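Long-range contacts in decapping nuclease RAI1 (Scheffersomyces stipitis, PDB 5BTO), which removes the NAD cap from the 5' ends of RNAs in a reaction that depends on a divalent metal cation, and also binds and stimulates the exoribonuclease RAT1: residues 67-72 with 298-303; 357-362 with 374-379. All coordinates share one frame; numbering follows the deposited sequence.

The two contacts lie on opposite sides of the chain's centre, with their own centres 47 Å apart and their nearest atoms about 32 Å apart, so neither touches the other. Interaction 1 ties a loop to the chain leading into strand 302-309, an outermost strand of the four-stranded sheet that also contains E256 and L257 of the divalent-metal site. It is the one nearer that site: the side chain of L68 is about 9 Å from that of E186, and the side chain of L302 about 10 Å from that of L257. Interaction 2 pairs the two strands of a C-terminal hairpin in the separate, ten-stranded mixed sheet, away from the annotated substrate and metal sites.

Interaction 1: residues 67-72 with 298-303; sequences DLQAGY and DSFFLR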
loop_
_atom_site.group_PDB
_atom_site.type_symbol
_atom_site.label_atom_id
_atom_site.label_comp_id
_atom_site.label_asym_id
_atom_site.label_seq_id
_atom_site.Cartn_x
_atom_site.Cartn_y
_atom_site.Cartn_z
ATOM N N ASP A 67 -9.931 -14.284 -44.781
ATOM C CA ASP A 67 -10.776 -14.943 -43.790
ATOM C C ASP A 67 -9.898 -15.540 -42.694
ATOM O O ASP A 67 -9.189 -16.522 -42.917
ATOM C CB ASP A 67 -11.615 -16.033 -44.476
ATOM C CG ASP A 67 -12.607 -16.696 -43.536
ATOM O OD1 ASP A 67 -12.471 -16.527 -42.307
ATOM O OD2 ASP A 67 -13.518 -17.397 -44.029
ATOM N N LEU A 68 -9.948 -14.944 -41.507
ATOM C CA LEU A 68 -9.058 -15.352 -40.421
ATOM C C LEU A 68 -9.510 -16.604 -39.673
ATOM O O LEU A 68 -8.809 -17.078 -38.787
ATOM C CB LEU A 68 -8.826 -14.202 -39.437
ATOM C CG LEU A 68 -8.084 -12.985 -39.989
ATOM C CD1 LEU A 68 -7.998 -11.910 -38.931
ATOM C CD2 LEU A 68 -6.696 -13.372 -40.482
ATOM N N GLN A 69 -10.676 -17.142 -40.013
ATOM C CA GLN A 69 -11.053 -18.437 -39.458
ATOM C C GLN A 69 -10.830 -19.550 -40.479
ATOM O O GLN A 69 -11.117 -20.715 -40.208
ATOM C CB GLN A 69 -12.499 -18.446 -38.949
ATOM C CG GLN A 69 -13.554 -18.353 -40.039
ATOM C CD GLN A 69 -14.937 -18.711 -39.532
ATOM O OE1 GLN A 69 -15.091 -19.608 -38.707
ATOM N NE2 GLN A 69 -15.951 -18.007 -40.020
ATOM N N ALA A 70 -10.305 -19.190 -41.647
ATOM C CA ALA A 70 -10.064 -20.175 -42.699
ATOM C C ALA A 70 -8.917 -21.111 -42.327
ATOM O O ALA A 70 -7.899 -20.681 -41.778
ATOM C CB ALA A 70 -9.784 -19.487 -44.028
ATOM N N GLY A 71 -9.086 -22.392 -42.633
ATOM C CA GLY A 71 -8.083 -23.387 -42.304
ATOM C C GLY A 71 -8.155 -23.833 -40.856
ATOM O O GLY A 71 -7.305 -24.590 -40.389
ATOM N N TYR A 72 -9.174 -23.368 -40.143
ATOM C CA TYR A 72 -9.309 -23.671 -38.722
ATOM C C TYR A 72 -9.262 -25.168 -38.440
ATOM O O TYR A 72 -8.731 -25.604 -37.417
ATOM C CB TYR A 72 -10.601 -23.074 -38.163
ATOM C CG TYR A 72 -10.928 -23.550 -36.767
ATOM C CD1 TYR A 72 -10.207 -23.096 -35.669
ATOM C CD2 TYR A 72 -11.961 -24.447 -36.544
ATOM C CE1 TYR A 72 -10.504 -23.528 -34.390
ATOM C CE2 TYR A 72 -12.264 -24.888 -35.267
ATOM C CZ TYR A 72 -11.532 -24.425 -34.194
ATOM O OH TYR A 72 -11.830 -24.859 -32.922
ATOM N N ASP A 298 -17.520 -10.242 -37.485
ATOM C CA ASP A 298 -18.160 -11.464 -36.990
ATOM C C ASP A 298 -17.845 -12.701 -37.818
ATOM O O ASP A 298 -17.800 -13.814 -37.293
ATOM C CB ASP A 298 -19.679 -11.292 -36.951
ATOM C CG ASP A 298 -20.154 -10.625 -35.689
ATOM O OD1 ASP A 298 -20.082 -11.266 -34.618
ATOM O OD2 ASP A 298 -20.608 -9.464 -35.772
ATOM N N SER A 299 -17.665 -12.513 -39.120
ATOM C CA SER A 299 -17.362 -13.634 -39.999
ATOM C C SER A 299 -15.862 -13.860 -40.064
ATOM O O SER A 299 -15.378 -14.677 -40.843
ATOM C CB SER A 299 -17.938 -13.400 -41.394
ATOM O OG SER A 299 -19.353 -13.401 -41.355
ATOM N N PHE A 300 -15.136 -13.122 -39.232
ATOM C CA PHE A 300 -13.684 -13.244 -39.121
ATOM C C PHE A 300 -12.938 -12.712 -40.346
ATOM O O PHE A 300 -11.762 -13.023 -40.543
ATOM C CB PHE A 300 -13.270 -14.687 -38.803
ATOM C CG PHE A 300 -13.586 -15.117 -37.393
ATOM C CD1 PHE A 300 -12.730 -14.795 -36.348
ATOM C CD2 PHE A 300 -14.729 -15.848 -37.116
ATOM C CE1 PHE A 300 -13.011 -15.189 -35.054
ATOM C CE2 PHE A 300 -15.017 -16.249 -35.821
ATOM C CZ PHE A 300 -14.157 -15.918 -34.788
ATOM N N PHE A 301 -13.617 -11.909 -41.162
ATOM C CA PHE A 301 -12.939 -11.211 -42.250
ATOM C C PHE A 301 -12.079 -10.086 -41.691
ATOM O O PHE A 301 -12.521 -9.312 -40.841
ATOM C CB PHE A 301 -13.938 -10.646 -43.267
ATOM C CG PHE A 301 -14.573 -11.690 -44.133
ATOM C CD1 PHE A 301 -13.830 -12.358 -45.094
ATOM C CD2 PHE A 301 -15.911 -12.005 -43.989
ATOM C CE1 PHE A 301 -14.412 -13.327 -45.897
ATOM C CE2 PHE A 301 -16.499 -12.971 -44.783
ATOM C CZ PHE A 301 -15.750 -13.632 -45.741
ATOM N N LEU A 302 -10.844 -10.006 -42.169
ATOM C CA LEU A 302 -9.947 -8.912 -41.805
ATOM C C LEU A 302 -10.386 -7.644 -42.522
ATOM O O LEU A 302 -10.364 -7.585 -43.755
ATOM C CB LEU A 302 -8.517 -9.261 -42.200
ATOM C CG LEU A 302 -7.443 -8.227 -41.890
ATOM C CD1 LEU A 302 -7.306 -8.035 -40.378
ATOM C CD2 LEU A 302 -6.128 -8.687 -42.479
ATOM N N ARG A 303 -10.789 -6.636 -41.756
ATOM C CA ARG A 303 -11.339 -5.411 -42.332
ATOM C C ARG A 303 -10.374 -4.233 -42.265
ATOM O O ARG A 303 -10.386 -3.359 -43.129
ATOM C CB ARG A 303 -12.648 -5.038 -41.634
ATOM C CG ARG A 303 -13.738 -6.073 -41.783
ATOM C CD ARG A 303 -14.228 -6.128 -43.229
ATOM N NE ARG A 303 -15.311 -7.088 -43.408
ATOM C CZ ARG A 303 -15.868 -7.371 -44.581
ATOM N NH1 ARG A 303 -15.442 -6.771 -45.687
ATOM N NH2 ARG A 303 -16.851 -8.259 -44.654
HETATM O O HOH W 1 -15.947 -16.456 -42.939
HETATM O O HOH W 2 -18.405 -16.929 -38.578
#
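Backbone pairing between the segments amounts to a single bridge, D67 with F301, and one strong hydrogen bond: L68 N gives its hydrogen to F300 O at 2.8 Å and 162°, approaching above the carbonyl plane. Two local bonds shape the loop around it. A70 N donates to D67 O, closing a type I turn, and D67 OD1 accepts from Q69 N at 3.0 Å, an Asx turn.

Polar side-chain links are looser. Q69 NE2 makes a weak hydrogen bond to S299 O at 3.5 Å, while a water donates to both D67 OD2 and S299 O and so reinforces the same junction.

Side-chain packing centres on F300. With CG in the crowded position between backbone N and carbonyl carbon (chi1 69°), Q69 crosses F300 at about a right angle, its CB 3.8 Å from F300 CG and its amide tilted 51° to the ring. L68 and L302 cross obliquely, their CD1 methyls 4.2 Å apart.

Both segments rest on helix 169-188, F300 against H174, R177 and S181, Y72 edge-to-face on F180, while L302 pairs with I66, lining the loop along outermost strand 302-309 of the sheet carrying metal ligands E256 and L257.

Interaction 2: residues 357-362 with 374-379; sequences SKAYRV and RELMGN
Y360 lays the CD2-CE2 side of its ring against E375, with CE2 3.9 Å from E375 CB; the two residues form a non-hydrogen-bonded antiparallel pair and share one face of the sheet. The neighbouring pair, R361 with R374, is hydrogen-bonded in both directions: R361 N to R374 O at 2.8 Å and R374 N to R361 O at 2.9 Å, both in the carbonyl plane. L376 N donates to A359 O (2.8 Å, 167°) one step further on, and a water then bridges A359 N and L376 O.

E375, fully extended with CG anti to the backbone N, reaches K358, whose chain bends at its last torsion (chi4 -54°) to set NZ 2.6 Å from E375 OE2, above the carboxylate plane. Replacing K358 by an alanine would remove this salt bridge and the methylenes packed on the carboxylate, and would probably leave the E375 side chain less firmly placed.

On the other face, R361 and R374 run side by side, their guanidinium planes 83° apart, with R361 NH1 3.5 Å from R374 NH2. L376 CD2 lies over one face of the R361 guanidinium, and N135 accepts from R361 NH2.

The K358-E375 salt bridge thus probably balances the charge beside Y360, whereas N135 and the weak, long ion partners D148 and E380 are likely to offset the closeness of the two guanidinium groups.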
loop_
_atom_site.group_PDB
_atom_site.type_symbol
_atom_site.label_atom_id
_atom_site.label_comp_id
_atom_site.label_asym_id
_atom_site.label_seq_id
_atom_site.Cartn_x
_atom_site.Cartn_y
_atom_site.Cartn_z
ATOM N N SER A 357 17.907 -21.359 1.586
ATOM C CA SER A 357 17.202 -22.411 2.308
ATOM C C SER A 357 15.689 -22.307 2.160
ATOM O O SER A 357 14.962 -23.181 2.629
ATOM C CB SER A 357 17.583 -22.406 3.798
ATOM O OG SER A 357 16.937 -21.352 4.499
ATOM N N LYS A 358 15.222 -21.252 1.494
ATOM C CA LYS A 358 13.793 -20.929 1.447
ATOM C C LYS A 358 13.279 -20.589 0.049
ATOM O O LYS A 358 14.033 -20.170 -0.808
ATOM C CB LYS A 358 13.501 -19.729 2.351
ATOM C CG LYS A 358 13.859 -19.913 3.813
ATOM C CD LYS A 358 13.432 -18.684 4.604
ATOM C CE LYS A 358 13.817 -18.794 6.077
ATOM N NZ LYS A 358 13.311 -20.052 6.713
ATOM N N ALA A 359 11.975 -20.747 -0.146
ATOM C CA ALA A 359 11.302 -20.332 -1.376
ATOM C C ALA A 359 10.052 -19.558 -0.983
ATOM O O ALA A 359 9.546 -19.719 0.136
ATOM C CB ALA A 359 10.932 -21.534 -2.207
ATOM N N TYR A 360 9.546 -18.739 -1.900
ATOM C CA TYR A 360 8.425 -17.850 -1.600
ATOM C C TYR A 360 7.305 -17.931 -2.647
ATOM O O TYR A 360 7.533 -18.301 -3.809
ATOM C CB TYR A 360 8.920 -16.396 -1.461
ATOM C CG TYR A 360 9.811 -16.186 -0.257
ATOM C CD1 TYR A 360 11.178 -16.470 -0.304
ATOM C CD2 TYR A 360 9.281 -15.725 0.944
ATOM C CE1 TYR A 360 11.987 -16.300 0.835
ATOM C CE2 TYR A 360 10.076 -15.549 2.059
ATOM C CZ TYR A 360 11.426 -15.828 2.001
ATOM O OH TYR A 360 12.189 -15.653 3.145
ATOM N N ARG A 361 6.092 -17.607 -2.206
ATOM C CA ARG A 361 4.924 -17.500 -3.073
ATOM C C ARG A 361 4.421 -16.065 -3.044
ATOM O O ARG A 361 4.101 -15.529 -1.981
ATOM C CB ARG A 361 3.822 -18.458 -2.605
ATOM C CG ARG A 361 2.438 -18.218 -3.212
ATOM C CD ARG A 361 2.402 -18.536 -4.719
ATOM N NE ARG A 361 2.999 -19.837 -5.024
ATOM C CZ ARG A 361 2.472 -21.012 -4.689
ATOM N NH1 ARG A 361 1.326 -21.070 -4.021
ATOM N NH2 ARG A 361 3.099 -22.137 -5.008
ATOM N N VAL A 362 4.383 -15.435 -4.216
ATOM C CA VAL A 362 3.786 -14.115 -4.372
ATOM C C VAL A 362 2.390 -14.337 -4.929
ATOM O O VAL A 362 2.225 -15.017 -5.940
ATOM C CB VAL A 362 4.598 -13.230 -5.352
ATOM C CG1 VAL A 362 3.889 -11.895 -5.595
ATOM C CG2 VAL A 362 6.000 -13.000 -4.825
ATOM N N ARG A 374 4.530 -15.018 0.815
ATOM C CA ARG A 374 4.498 -16.081 1.818
ATOM C C ARG A 374 5.688 -17.019 1.655
ATOM O O ARG A 374 6.040 -17.393 0.538
ATOM C CB ARG A 374 3.182 -16.849 1.681
ATOM C CG ARG A 374 3.128 -18.161 2.406
ATOM C CD ARG A 374 1.716 -18.708 2.386
ATOM N NE ARG A 374 1.304 -19.178 1.066
ATOM C CZ ARG A 374 1.473 -20.426 0.645
ATOM N NH1 ARG A 374 2.058 -21.316 1.437
ATOM N NH2 ARG A 374 1.057 -20.792 -0.560
ATOM N N GLU A 375 6.308 -17.394 2.773
ATOM C CA GLU A 375 7.392 -18.371 2.757
ATOM C C GLU A 375 6.809 -19.774 2.609
ATOM O O GLU A 375 5.926 -20.169 3.372
ATOM C CB GLU A 375 8.210 -18.285 4.057
ATOM C CG GLU A 375 9.385 -19.253 4.125
ATOM C CD GLU A 375 10.179 -19.128 5.413
ATOM O OE1 GLU A 375 10.111 -18.061 6.068
ATOM O OE2 GLU A 375 10.870 -20.106 5.773
ATOM N N LEU A 376 7.304 -20.529 1.630
ATOM C CA LEU A 376 6.844 -21.896 1.410
ATOM C C LEU A 376 7.547 -22.834 2.390
ATOM O O LEU A 376 8.589 -22.490 2.947
ATOM C CB LEU A 376 7.117 -22.328 -0.042
ATOM C CG LEU A 376 6.334 -21.539 -1.101
ATOM C CD1 LEU A 376 6.842 -21.783 -2.526
ATOM C CD2 LEU A 376 4.837 -21.847 -0.992
ATOM N N MET A 377 6.977 -24.016 2.598
ATOM C CA MET A 377 7.593 -25.016 3.458
ATOM C C MET A 377 8.711 -25.745 2.705
ATOM O O MET A 377 8.873 -25.569 1.493
ATOM C CB MET A 377 6.531 -25.989 3.978
ATOM C CG MET A 377 5.398 -25.306 4.748
ATOM S SD MET A 377 5.607 -25.403 6.540
ATOM C CE MET A 377 4.174 -24.509 7.137
ATOM N N GLY A 378 9.482 -26.554 3.421
ATOM C CA GLY A 378 10.691 -27.145 2.878
ATOM C C GLY A 378 10.494 -28.016 1.652
ATOM O O GLY A 378 11.321 -28.014 0.744
ATOM N N ASN A 379 9.411 -28.780 1.620
ATOM C CA ASN A 379 9.216 -29.702 0.505
ATOM C C ASN A 379 8.835 -28.979 -0.794
ATOM O O ASN A 379 9.170 -29.439 -1.889
ATOM C CB ASN A 379 8.233 -30.819 0.868
ATOM C CG ASN A 379 8.883 -31.917 1.716
ATOM O OD1 ASN A 379 10.072 -32.222 1.557
ATOM N ND2 ASN A 379 8.105 -32.519 2.615
HETATM O O HOH W 3 10.942 -22.351 1.779
#